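Local coordinates for centrosomal protein of 104 kDa (Homo sapiens, PDB 5LPH) that is required for ciliogenesis and for structural integrity at the ciliary tip, here represented by its tubulin-binding TOG domain, at residues 228-233 with 239-244; 221-226 with 246-251; 182-187 with 215-220; 259-262 with 266-269; 163-168 with 207-212. All coordinates share one frame; numbering follows the deposited sequence.

Contact 1. Residues 228-233 with 239-244; sequences SALEHR and ETAVRI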
# COMPACT_ATOMS: atom_id res chain seq x y z
N SER A 228 12.34 -12.16 11.37
CA SER A 228 12.36 -12.88 10.09
C SER A 228 13.29 -12.21 9.05
O SER A 228 13.98 -12.89 8.30
CB SER A 228 10.95 -12.99 9.52
OG SER A 228 10.94 -13.79 8.35
N ALA A 229 13.29 -10.88 9.04
CA ALA A 229 14.15 -10.10 8.13
C ALA A 229 15.66 -10.25 8.40
O ALA A 229 16.47 -10.03 7.49
CB ALA A 229 13.76 -8.63 8.18
N LEU A 230 16.03 -10.62 9.63
CA LEU A 230 17.45 -10.90 9.96
C LEU A 230 18.07 -12.06 9.16
O LEU A 230 19.28 -12.18 9.12
CB LEU A 230 17.63 -11.15 11.47
CG LEU A 230 17.38 -9.96 12.40
CD1 LEU A 230 17.32 -10.43 13.85
CD2 LEU A 230 18.46 -8.90 12.23
N GLU A 231 17.25 -12.92 8.55
CA GLU A 231 17.74 -13.98 7.66
C GLU A 231 17.74 -13.62 6.15
O GLU A 231 18.04 -14.47 5.32
CB GLU A 231 16.96 -15.27 7.91
CG GLU A 231 17.51 -16.56 7.26
CD GLU A 231 19.00 -16.86 7.46
OE1 GLU A 231 19.75 -16.18 8.21
OE2 GLU A 231 19.43 -17.86 6.84
N HIS A 232 17.46 -12.36 5.81
CA HIS A 232 17.41 -11.94 4.40
C HIS A 232 18.82 -11.90 3.79
O HIS A 232 19.78 -11.59 4.50
CB HIS A 232 16.72 -10.58 4.26
CG HIS A 232 16.11 -10.34 2.91
ND1 HIS A 232 16.70 -9.55 1.96
CD2 HIS A 232 14.96 -10.80 2.36
CE1 HIS A 232 15.95 -9.53 0.87
NE2 HIS A 232 14.88 -10.28 1.09
N ARG A 233 18.92 -12.21 2.50
CA ARG A 233 20.23 -12.30 1.82
C ARG A 233 20.97 -10.97 1.68
O ARG A 233 22.20 -10.94 1.63
CB ARG A 233 20.06 -12.95 0.43
CG ARG A 233 19.43 -12.06 -0.63
CD ARG A 233 19.09 -12.83 -1.88
NE ARG A 233 18.60 -11.93 -2.93
CZ ARG A 233 17.38 -11.39 -2.99
NH1 ARG A 233 16.46 -11.64 -2.05
NH2 ARG A 233 17.07 -10.58 -4.00
N GLU A 239 20.57 -5.20 8.21
CA GLU A 239 21.01 -4.04 8.99
C GLU A 239 19.84 -3.16 9.45
O GLU A 239 19.86 -2.64 10.57
CB GLU A 239 22.04 -3.21 8.21
CG GLU A 239 22.77 -2.16 9.04
CD GLU A 239 23.73 -1.30 8.22
OE1 GLU A 239 23.80 -1.46 6.98
OE2 GLU A 239 24.42 -0.46 8.83
N THR A 240 18.83 -2.98 8.60
CA THR A 240 17.64 -2.18 8.97
C THR A 240 16.77 -2.90 10.00
O THR A 240 16.16 -2.27 10.87
CB THR A 240 16.78 -1.81 7.74
OG1 THR A 240 17.61 -1.40 6.64
CG2 THR A 240 15.79 -0.68 8.08
N ALA A 241 16.70 -4.23 9.91
CA ALA A 241 15.99 -5.04 10.92
C ALA A 241 16.57 -4.84 12.32
O ALA A 241 15.83 -4.70 13.30
CB ALA A 241 16.03 -6.51 10.54
N VAL A 242 17.90 -4.81 12.39
CA VAL A 242 18.61 -4.52 13.64
C VAL A 242 18.15 -3.17 14.19
O VAL A 242 17.76 -3.08 15.36
CB VAL A 242 20.15 -4.56 13.45
CG1 VAL A 242 20.89 -3.97 14.65
CG2 VAL A 242 20.63 -5.98 13.18
N ARG A 243 18.17 -2.14 13.35
CA ARG A 243 17.75 -0.78 13.74
C ARG A 243 16.31 -0.69 14.28
O ARG A 243 16.06 0.06 15.22
CB ARG A 243 17.93 0.20 12.57
CG ARG A 243 19.39 0.53 12.24
CD ARG A 243 19.53 1.25 10.91
NE ARG A 243 18.93 2.60 10.94
CZ ARG A 243 18.08 3.07 10.03
NH1 ARG A 243 17.72 2.33 8.98
NH2 ARG A 243 17.59 4.30 10.15
N ILE A 244 15.39 -1.46 13.69
CA ILE A 244 13.99 -1.50 14.16
C ILE A 244 13.86 -2.23 15.50
O ILE A 244 13.12 -1.78 16.38
CB ILE A 244 13.03 -2.14 13.13
CG1 ILE A 244 12.99 -1.28 11.86
CG2 ILE A 244 11.62 -2.28 13.70
CD1 ILE A 244 12.15 -1.84 10.74
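Leu230 reaches across to Ala241 and Val242. CB itself is still 5.0 Å from Ala241 CB, so the contact begins one bond further out. With CG anti to the carbonyl carbon (chi1 -66°), the chain swings beside the backbone N, and CG comes to 4.1 Å from Ala241 CB. At the tip the two methyls part: CD2 drops into the angle between two neighbours, 3.8 Å from Ala241 CB and the same distance from CG2 of Val242, whereas CD1 keeps more than 5 Å from both. Leu230 and Val242 cross at about a right angle. Beside this, Ala229 CB meets Ala241 CB at 3.9 Å, and the CA atoms of the two alanines lie only 6.1 Å apart, a closeness consistent with their single methyls. A type I turn from Ala229 to His232 then redirects the chain. All four touching residues are buried in the second HEAT repeat, where helices 219-229 and 235-252 pair; Met200 of helix 193-210 borders both alanines, and Ile276 of helix 271-283 meets Leu230 and Val242.

Contact 2. Residues 221-226 with 246-251; sequences NVMKFS and LDMYRQ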
# COMPACT_ATOMS: atom_id res chain seq x y z
N ASN A 221 3.31 -8.71 15.74
CA ASN A 221 3.54 -8.71 14.27
C ASN A 221 4.78 -7.91 13.81
O ASN A 221 5.45 -8.30 12.86
CB ASN A 221 2.27 -8.35 13.46
CG ASN A 221 1.73 -6.96 13.75
OD1 ASN A 221 2.45 -6.05 14.15
ND2 ASN A 221 0.43 -6.79 13.53
N VAL A 222 5.11 -6.83 14.52
CA VAL A 222 6.33 -6.05 14.23
C VAL A 222 7.61 -6.87 14.46
O VAL A 222 8.51 -6.90 13.61
CB VAL A 222 6.36 -4.74 15.05
CG1 VAL A 222 7.72 -4.05 14.97
CG2 VAL A 222 5.26 -3.78 14.61
N MSE A 223 7.70 -7.52 15.62
CA MSE A 223 8.90 -8.31 15.99
C MSE A 223 9.01 -9.56 15.16
O MSE A 223 10.11 -9.92 14.72
CB MSE A 223 8.87 -8.68 17.47
CG MSE A 223 9.03 -7.47 18.39
SE MSE A 223 10.78 -6.57 18.20
CE MSE A 223 11.96 -8.15 18.14
N LYS A 224 7.88 -10.23 14.95
CA LYS A 224 7.78 -11.38 14.04
C LYS A 224 8.37 -11.03 12.67
O LYS A 224 9.17 -11.80 12.13
CB LYS A 224 6.31 -11.81 13.93
CG LYS A 224 5.89 -12.92 12.96
CD LYS A 224 6.90 -13.98 12.59
CE LYS A 224 6.24 -15.12 11.82
NZ LYS A 224 7.23 -15.91 11.03
N PHE A 225 8.00 -9.87 12.13
CA PHE A 225 8.54 -9.36 10.85
C PHE A 225 10.04 -9.06 10.90
O PHE A 225 10.81 -9.50 10.04
CB PHE A 225 7.77 -8.10 10.41
CG PHE A 225 8.33 -7.43 9.17
CD1 PHE A 225 8.05 -7.93 7.91
CD2 PHE A 225 9.12 -6.28 9.27
CE1 PHE A 225 8.57 -7.32 6.77
CE2 PHE A 225 9.64 -5.67 8.14
CZ PHE A 225 9.36 -6.18 6.89
N SER A 226 10.44 -8.31 11.93
CA SER A 226 11.84 -7.86 12.04
C SER A 226 12.82 -9.02 12.23
O SER A 226 13.87 -9.05 11.57
CB SER A 226 11.97 -6.88 13.20
OG SER A 226 11.19 -5.72 12.98
N LEU A 246 16.19 -2.45 17.82
CA LEU A 246 16.73 -1.53 18.83
C LEU A 246 15.74 -0.41 19.19
O LEU A 246 15.61 -0.06 20.36
CB LEU A 246 18.07 -0.93 18.38
CG LEU A 246 19.26 -1.88 18.17
CD1 LEU A 246 20.46 -1.12 17.60
CD2 LEU A 246 19.66 -2.58 19.46
N ASP A 247 15.04 0.13 18.19
CA ASP A 247 13.98 1.13 18.42
C ASP A 247 12.82 0.58 19.26
O ASP A 247 12.27 1.30 20.09
CB ASP A 247 13.43 1.70 17.10
CG ASP A 247 14.37 2.71 16.44
OD1 ASP A 247 15.37 3.15 17.06
OD2 ASP A 247 14.10 3.10 15.28
N MSE A 248 12.47 -0.68 19.04
CA MSE A 248 11.40 -1.33 19.80
C MSE A 248 11.81 -1.60 21.23
O MSE A 248 10.96 -1.62 22.12
CB MSE A 248 10.96 -2.64 19.14
CG MSE A 248 10.25 -2.38 17.82
SE MSE A 248 8.41 -1.70 18.10
CE MSE A 248 7.59 -3.41 18.63
N TYR A 249 13.11 -1.81 21.45
CA TYR A 249 13.66 -1.98 22.81
C TYR A 249 13.64 -0.67 23.61
O TYR A 249 13.34 -0.68 24.80
CB TYR A 249 15.08 -2.55 22.75
CG TYR A 249 15.60 -2.98 24.10
CD1 TYR A 249 15.08 -4.10 24.75
CD2 TYR A 249 16.62 -2.27 24.74
CE1 TYR A 249 15.56 -4.49 25.99
CE2 TYR A 249 17.10 -2.66 25.98
CZ TYR A 249 16.56 -3.77 26.60
OH TYR A 249 17.02 -4.17 27.84
N ARG A 250 13.96 0.46 22.95
CA ARG A 250 13.86 1.79 23.58
C ARG A 250 12.43 2.14 24.06
O ARG A 250 12.27 2.81 25.08
CB ARG A 250 14.33 2.90 22.62
CG ARG A 250 15.82 2.93 22.36
CD ARG A 250 16.21 4.18 21.58
NE ARG A 250 17.60 4.17 21.12
CZ ARG A 250 18.05 3.63 19.98
NH1 ARG A 250 17.23 3.01 19.13
NH2 ARG A 250 19.34 3.70 19.69
N GLN A 251 11.42 1.69 23.31
CA GLN A 251 10.02 1.99 23.62
C GLN A 251 9.42 0.98 24.61
O GLN A 251 8.88 1.37 25.65
CB GLN A 251 9.17 2.01 22.34
CG GLN A 251 9.58 3.04 21.28
CD GLN A 251 9.17 4.45 21.63
OE1 GLN A 251 8.01 4.67 21.90
NE2 GLN A 251 10.11 5.40 21.63
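Met248 packs against Val222 and Met223, and the link between the two helices is wholly apolar. Both methionines are present as selenomethionine. The Met248 chain leaves the backbone with CG beside N (chi1 -68°) and bends twice more, which curls its end back over Val222: CE lies 3.7 Å from Val222 CG1 and 4.0 Å from Val222 CB, with its selenium 4.0 Å from the same CG1. Met223 meets the root of the chain instead, its SE 4.0 Å from Met248 CB, and the two long side chains slide past each other in opposite directions. One methionine therefore spans two residues of the facing helix.

Between the two segments there is no polar bond; the Ser226 bond is made inside its own helix. Ser226 OG donates to Val222 O at 3.0 Å, standing 37° out of the carbonyl plane; Ser226 N reaches the same oxygen from the other face, so that this carbonyl is gripped twice by one residue.

A salt bridge, Arg250 NH1 to Asp247 OD1 at 2.8 Å, runs along helix 235-252 and does not join the two helices.

Helices 219-229 and 235-252 are the pair of the second HEAT repeat. Leu207 of helix 193-210 touches Met248, Tyr259 of the following loop lies against Met223, and helix 271-283 packs on the Tyr249 flank, where Phe280 stacks on the tyrosine ring.

Contact 3. Residues 182-187 with 215-220; sequences YLVQPL and SGFTID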
# COMPACT_ATOMS: atom_id res chain seq x y z
N TYR A 182 -0.41 -5.03 5.89
CA TYR A 182 0.38 -5.28 4.68
C TYR A 182 1.86 -5.03 4.90
O TYR A 182 2.70 -5.73 4.32
CB TYR A 182 -0.10 -4.41 3.50
CG TYR A 182 -1.45 -4.82 3.00
CD1 TYR A 182 -1.63 -6.05 2.37
CD2 TYR A 182 -2.55 -4.00 3.17
CE1 TYR A 182 -2.88 -6.44 1.91
CE2 TYR A 182 -3.80 -4.38 2.72
CZ TYR A 182 -3.96 -5.59 2.10
OH TYR A 182 -5.21 -5.94 1.65
N LEU A 183 2.19 -4.03 5.72
CA LEU A 183 3.57 -3.63 5.95
C LEU A 183 4.36 -4.58 6.85
O LEU A 183 5.59 -4.56 6.82
CB LEU A 183 3.63 -2.21 6.52
CG LEU A 183 3.02 -1.11 5.64
CD1 LEU A 183 2.97 0.21 6.39
CD2 LEU A 183 3.79 -0.96 4.34
N VAL A 184 3.67 -5.40 7.64
CA VAL A 184 4.32 -6.43 8.48
C VAL A 184 4.32 -7.84 7.87
O VAL A 184 4.74 -8.79 8.52
CB VAL A 184 3.73 -6.47 9.93
CG1 VAL A 184 3.86 -5.11 10.59
CG2 VAL A 184 2.29 -6.96 9.96
N GLN A 185 3.87 -7.97 6.62
CA GLN A 185 3.88 -9.26 5.93
C GLN A 185 5.34 -9.58 5.61
O GLN A 185 6.07 -8.70 5.16
CB GLN A 185 3.04 -9.21 4.64
CG GLN A 185 2.63 -10.59 4.14
CD GLN A 185 1.76 -10.54 2.89
OE1 GLN A 185 0.97 -9.61 2.70
NE2 GLN A 185 1.89 -11.56 2.05
N PRO A 186 5.77 -10.84 5.84
CA PRO A 186 7.21 -11.09 5.74
C PRO A 186 7.78 -10.89 4.34
O PRO A 186 7.09 -11.12 3.34
CB PRO A 186 7.36 -12.55 6.19
CG PRO A 186 6.01 -13.01 6.62
CD PRO A 186 5.02 -12.10 5.97
N LEU A 187 9.04 -10.46 4.28
CA LEU A 187 9.73 -10.24 3.02
C LEU A 187 10.03 -11.58 2.37
O LEU A 187 10.55 -12.48 3.03
CB LEU A 187 11.03 -9.45 3.24
CG LEU A 187 10.83 -8.03 3.79
CD1 LEU A 187 12.12 -7.39 4.29
CD2 LEU A 187 10.17 -7.15 2.74
N SER A 215 -3.70 1.03 16.16
CA SER A 215 -3.20 1.20 14.79
C SER A 215 -3.35 -0.04 13.90
O SER A 215 -3.64 0.09 12.71
CB SER A 215 -1.72 1.57 14.84
OG SER A 215 -0.94 0.49 15.31
N GLY A 216 -3.10 -1.23 14.46
CA GLY A 216 -2.96 -2.46 13.68
C GLY A 216 -1.57 -3.04 13.80
O GLY A 216 -1.38 -4.23 13.57
N PHE A 217 -0.59 -2.21 14.14
CA PHE A 217 0.73 -2.68 14.57
C PHE A 217 0.65 -3.20 16.00
O PHE A 217 0.05 -2.57 16.88
CB PHE A 217 1.77 -1.56 14.55
CG PHE A 217 2.12 -1.07 13.19
CD1 PHE A 217 2.64 -1.93 12.23
CD2 PHE A 217 1.97 0.28 12.87
CE1 PHE A 217 2.97 -1.47 10.97
CE2 PHE A 217 2.31 0.75 11.61
CZ PHE A 217 2.81 -0.13 10.66
N THR A 218 1.32 -4.33 16.24
CA THR A 218 1.45 -4.92 17.57
C THR A 218 2.92 -5.32 17.76
O THR A 218 3.63 -5.59 16.80
CB THR A 218 0.53 -6.15 17.74
OG1 THR A 218 0.95 -7.20 16.86
CG2 THR A 218 -0.93 -5.80 17.44
N ILE A 219 3.39 -5.34 19.01
CA ILE A 219 4.71 -5.87 19.34
C ILE A 219 4.86 -7.24 18.65
O ILE A 219 5.90 -7.54 18.09
CB ILE A 219 4.91 -6.00 20.87
CG1 ILE A 219 5.04 -4.61 21.53
CG2 ILE A 219 6.16 -6.80 21.19
CD1 ILE A 219 4.72 -4.60 23.01
N ASP A 220 3.79 -8.04 18.67
CA ASP A 220 3.78 -9.38 18.07
C ASP A 220 4.11 -9.38 16.56
O ASP A 220 5.11 -9.98 16.17
CB ASP A 220 2.45 -10.10 18.33
CG ASP A 220 2.51 -11.58 18.00
OD1 ASP A 220 3.34 -12.29 18.59
OD2 ASP A 220 1.73 -12.04 17.15
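Leu183 and Val184 meet the rim of the Phe217 ring as the chain comes off helix 178-183. Taking the residues in order, Tyr182 turns to helix 131-147, where it packs on Ile142 and Leu146. Leu183 follows with its CB directed at the facing segment, and its CD1 lies 4.3 Å from Phe217 CZ. Val184, the first residue to depart from helical backbone angles, makes the nearer approach: CG1 is 3.8 Å from both Phe217 CE1 and Phe217 CD1, essentially in the ring plane. Both methyls thus abut the ring's edge. The phenyl is put there by CG lying beside the backbone N (chi1 -68°), although the bond from CA to CB runs neither at nor from the partner. Further on, Gln185 belongs to the extended exit from the helix, and its O accepts from Gln199 NE2.

Behind the ring, Phe217 N donates to Ser215 OG at 3.0 Å, an ST turn, and Thr218 N-caps the next helix. The contact therefore joins the end of helix 178-183 to the lead-in of helix 219-229; helix 193-210 runs beside it, with Leu203 touching Phe217 and Leu206 touching Leu183.

Contact 4. Residues 259-262 with 266-269; sequences YLPP and NTRR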
# COMPACT_ATOMS: atom_id res chain seq x y z
N TYR A 259 10.60 -12.65 21.90
CA TYR A 259 10.69 -12.81 20.44
C TYR A 259 12.09 -13.11 19.90
O TYR A 259 12.23 -13.48 18.72
CB TYR A 259 10.14 -11.57 19.73
CG TYR A 259 8.69 -11.37 20.00
CD1 TYR A 259 7.74 -12.01 19.21
CD2 TYR A 259 8.25 -10.58 21.06
CE1 TYR A 259 6.40 -11.85 19.46
CE2 TYR A 259 6.90 -10.42 21.32
CZ TYR A 259 5.98 -11.06 20.52
OH TYR A 259 4.65 -10.93 20.77
N LEU A 260 13.11 -12.93 20.73
CA LEU A 260 14.50 -13.13 20.34
C LEU A 260 15.06 -14.39 21.01
O LEU A 260 14.45 -14.92 21.93
CB LEU A 260 15.33 -11.92 20.76
CG LEU A 260 15.04 -10.62 20.01
CD1 LEU A 260 15.27 -9.41 20.89
CD2 LEU A 260 15.89 -10.54 18.74
N PRO A 261 16.23 -14.86 20.54
CA PRO A 261 16.96 -15.90 21.28
C PRO A 261 17.50 -15.40 22.64
O PRO A 261 17.40 -14.20 22.93
CB PRO A 261 18.10 -16.27 20.33
CG PRO A 261 17.66 -15.82 18.98
CD PRO A 261 16.82 -14.61 19.22
N PRO A 262 18.08 -16.30 23.46
CA PRO A 262 18.57 -15.88 24.78
C PRO A 262 19.92 -15.16 24.70
O PRO A 262 20.75 -15.46 23.83
CB PRO A 262 18.69 -17.20 25.54
CG PRO A 262 18.98 -18.21 24.49
CD PRO A 262 18.38 -17.72 23.20
N ASN A 266 27.10 -17.96 23.13
CA ASN A 266 26.83 -18.88 22.00
C ASN A 266 25.90 -18.25 20.95
O ASN A 266 26.09 -18.46 19.75
CB ASN A 266 26.24 -20.20 22.51
CG ASN A 266 26.18 -21.28 21.44
OD1 ASN A 266 26.84 -21.21 20.41
ND2 ASN A 266 25.38 -22.31 21.71
N THR A 267 24.89 -17.51 21.41
CA THR A 267 24.01 -16.74 20.52
C THR A 267 24.79 -15.63 19.80
O THR A 267 24.57 -15.37 18.61
CB THR A 267 22.85 -16.10 21.31
OG1 THR A 267 22.18 -17.10 22.09
CG2 THR A 267 21.84 -15.45 20.37
N ARG A 268 25.70 -14.97 20.53
CA ARG A 268 26.49 -13.85 20.00
C ARG A 268 27.52 -14.21 18.92
O ARG A 268 28.12 -13.31 18.32
CB ARG A 268 27.18 -13.09 21.14
CG ARG A 268 26.23 -12.32 22.04
CD ARG A 268 26.97 -11.41 22.99
NE ARG A 268 26.06 -10.69 23.89
CZ ARG A 268 26.38 -9.64 24.64
NH1 ARG A 268 27.61 -9.13 24.64
NH2 ARG A 268 25.45 -9.08 25.41
N ARG A 269 27.74 -15.51 18.66
CA ARG A 269 28.56 -15.95 17.52
C ARG A 269 27.92 -15.68 16.15
O ARG A 269 28.57 -15.90 15.12
CB ARG A 269 28.93 -17.43 17.66
CG ARG A 269 29.90 -17.77 18.77
CD ARG A 269 29.79 -19.25 19.11
NE ARG A 269 30.97 -19.82 19.74
CZ ARG A 269 32.04 -20.28 19.10
NH1 ARG A 269 32.15 -20.23 17.77
NH2 ARG A 269 33.04 -20.79 19.82
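The flat group that matters is the peptide carbonyl of Pro262, and the Thr267 hydroxyl approaches it at its edge: OG1 donates to Pro262 O at 2.8 Å, in the carbonyl plane, with a C=O...OG1 angle of 158°. Neither face of this carbonyl is used by the bond. Of the two proline rings, Pro261 is met at CB, 3.8 Å from Thr267 CG2, while Pro262 offers CD, 4.0 Å from Thr267 OG1. Thr267 serves both partners because its branches diverge: at chi1 -52° OG1 sits beside its own backbone N, which sends CG2 anti to that N and over to Pro261. A valine here would remove the hydroxyl and would probably leave the Pro262 carbonyl without this donor, the bond between the two segments being lost.

The contact lies at the surface, its centre about 33 Å from the centre of the chain. Next to it Arg268 forms a salt bridge with Asp263, and Phe277 of helix 271-283 touches Thr267. Asp264 OD1 accepts from Asn266 N, the bond that defines an Asx turn, so the arrangement is that of a short loop closed by side-chain-to-backbone bonds, here linking helices 235-252 and 271-283.

Contact 5. Residues 163-168 with 207-212; sequences FIQEMA and LKDLGT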
# COMPACT_ATOMS: atom_id res chain seq x y z
N PHE A 163 2.10 8.20 -1.04
CA PHE A 163 0.65 8.01 -1.15
C PHE A 163 0.12 6.98 -0.14
O PHE A 163 -0.95 7.18 0.43
CB PHE A 163 0.20 7.60 -2.56
CG PHE A 163 -1.30 7.62 -2.75
CD1 PHE A 163 -1.97 8.80 -3.09
CD2 PHE A 163 -2.06 6.48 -2.56
CE1 PHE A 163 -3.35 8.82 -3.25
CE2 PHE A 163 -3.44 6.49 -2.72
CZ PHE A 163 -4.09 7.66 -3.06
N ILE A 164 0.86 5.90 0.07
CA ILE A 164 0.49 4.86 1.04
C ILE A 164 0.46 5.44 2.46
O ILE A 164 -0.48 5.20 3.22
CB ILE A 164 1.45 3.64 0.97
CG1 ILE A 164 1.31 2.94 -0.39
CG2 ILE A 164 1.18 2.65 2.10
CD1 ILE A 164 2.32 1.84 -0.66
N GLN A 165 1.48 6.23 2.78
CA GLN A 165 1.57 6.96 4.05
C GLN A 165 0.40 7.95 4.22
O GLN A 165 -0.19 8.04 5.29
CB GLN A 165 2.93 7.65 4.13
CG GLN A 165 3.55 7.81 5.51
CD GLN A 165 4.93 8.46 5.43
OE1 GLN A 165 5.74 8.11 4.57
NE2 GLN A 165 5.20 9.39 6.33
N GLU A 166 0.06 8.66 3.14
CA GLU A 166 -1.07 9.59 3.10
C GLU A 166 -2.41 8.88 3.39
O GLU A 166 -3.21 9.38 4.18
CB GLU A 166 -1.12 10.28 1.74
CG GLU A 166 -1.81 11.64 1.73
CD GLU A 166 -1.78 12.30 0.36
OE1 GLU A 166 -0.79 12.12 -0.39
OE2 GLU A 166 -2.77 13.00 0.03
N MSE A 167 -2.64 7.73 2.75
CA MSE A 167 -3.88 6.96 2.96
C MSE A 167 -3.93 6.35 4.34
O MSE A 167 -4.98 6.37 4.98
CB MSE A 167 -4.09 5.81 1.97
CG MSE A 167 -4.54 6.12 0.55
SE MSE A 167 -5.27 4.41 -0.14
CE MSE A 167 -3.64 3.29 -0.16
N ALA A 168 -2.80 5.81 4.81
CA ALA A 168 -2.73 5.22 6.15
C ALA A 168 -3.14 6.17 7.28
O ALA A 168 -3.61 5.71 8.34
CB ALA A 168 -1.33 4.67 6.41
N LEU A 207 4.98 3.19 11.88
CA LEU A 207 5.08 2.74 13.28
C LEU A 207 5.28 3.92 14.23
O LEU A 207 4.61 4.01 15.25
CB LEU A 207 6.23 1.73 13.42
CG LEU A 207 6.56 1.09 14.76
CD1 LEU A 207 5.34 0.40 15.35
CD2 LEU A 207 7.71 0.10 14.57
N LYS A 208 6.18 4.84 13.88
CA LYS A 208 6.40 6.07 14.66
C LYS A 208 5.19 7.01 14.65
O LYS A 208 4.89 7.63 15.67
CB LYS A 208 7.68 6.80 14.20
CG LYS A 208 8.93 5.98 14.47
CD LYS A 208 10.15 6.50 13.74
CE LYS A 208 11.34 5.56 13.91
NZ LYS A 208 12.64 6.29 13.94
N ASP A 209 4.49 7.11 13.52
CA ASP A 209 3.32 7.99 13.41
C ASP A 209 2.06 7.41 14.08
O ASP A 209 1.30 8.15 14.69
CB ASP A 209 3.00 8.31 11.93
CG ASP A 209 4.14 9.04 11.21
OD1 ASP A 209 4.97 9.71 11.87
OD2 ASP A 209 4.21 8.92 9.97
N LEU A 210 1.84 6.10 13.94
CA LEU A 210 0.61 5.44 14.41
C LEU A 210 0.74 4.70 15.75
O LEU A 210 -0.25 4.55 16.47
CB LEU A 210 0.11 4.44 13.37
CG LEU A 210 -0.29 4.98 12.00
CD1 LEU A 210 -0.58 3.84 11.04
CD2 LEU A 210 -1.50 5.90 12.12
N GLY A 211 1.94 4.21 16.05
CA GLY A 211 2.21 3.51 17.31
C GLY A 211 1.60 2.12 17.34
O GLY A 211 1.27 1.55 16.30
N THR A 212 1.45 1.60 18.56
CA THR A 212 0.93 0.26 18.81
C THR A 212 -0.45 0.36 19.47
O THR A 212 -0.76 1.36 20.12
CB THR A 212 1.92 -0.53 19.70
OG1 THR A 212 3.16 -0.71 18.99
CG2 THR A 212 1.37 -1.89 20.11
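Ala168 and Leu210 bury nearly equal areas against each other, yet their meeting is loose. Leu210 CD2 comes to 4.3 Å from Ala168 O, and Leu210 CD1 to 4.8 Å from Ala168 CB, so one methyl faces the backbone oxygen and the other the alanine side chain. The CA atoms of the pair are 8.9 Å apart. Each residue has a further neighbour in helix 178-183: Ile179 touches Ala168 and Pro180 touches Leu210, so this short helix touches both members of the pair.

Both helices belong to the HEAT-repeat array of this TOG domain; helix 154-169 lies in the first HEAT repeat, and helix 193-210 comes after two short helices.

Asp209 is the third contributor. Its carboxylate faces the amide of Gln165, the two side chains crossing at about a right angle with their planes 33° apart. At 3.8 Å, Gln165 NE2 to Asp209 OD2 is too long for a hydrogen bond, so the pair is at most a weak polar approach. The amide oxygen has its own partner: Gln165 OE1 accepts from Arg205 NE. Past Leu210 the chain leaves the helix at Gly211, whose phi is positive (73°) and whose N still donates to Leu207 O at 2.8 Å.

Contacts 1 and 2 are two levels of one helix pair, their centres about 11 Å apart, with contact 1 nested inside the chain loop that contact 2 closes; Ile244 CG2 and Ser226 OG, 3.5 Å apart, join them. Contact 3 centres about 10 Å from contact 2, and Asn221 ND2 probably bonds to Gly216 O at 3.1 Å. Contacts 3 and 5 alternate along the chain and lie about 12 Å apart between centres, touching where Phe217 CE2 is 3.6 Å from Leu207 N. Contact 4 is peripheral, about 31 Å from contact 5 between centres, but Tyr259 OH reaches Asp220 OD1 of contact 3 at 2.9 Å. All five contacts lie in the TOG domain, a single chain here without tubulin.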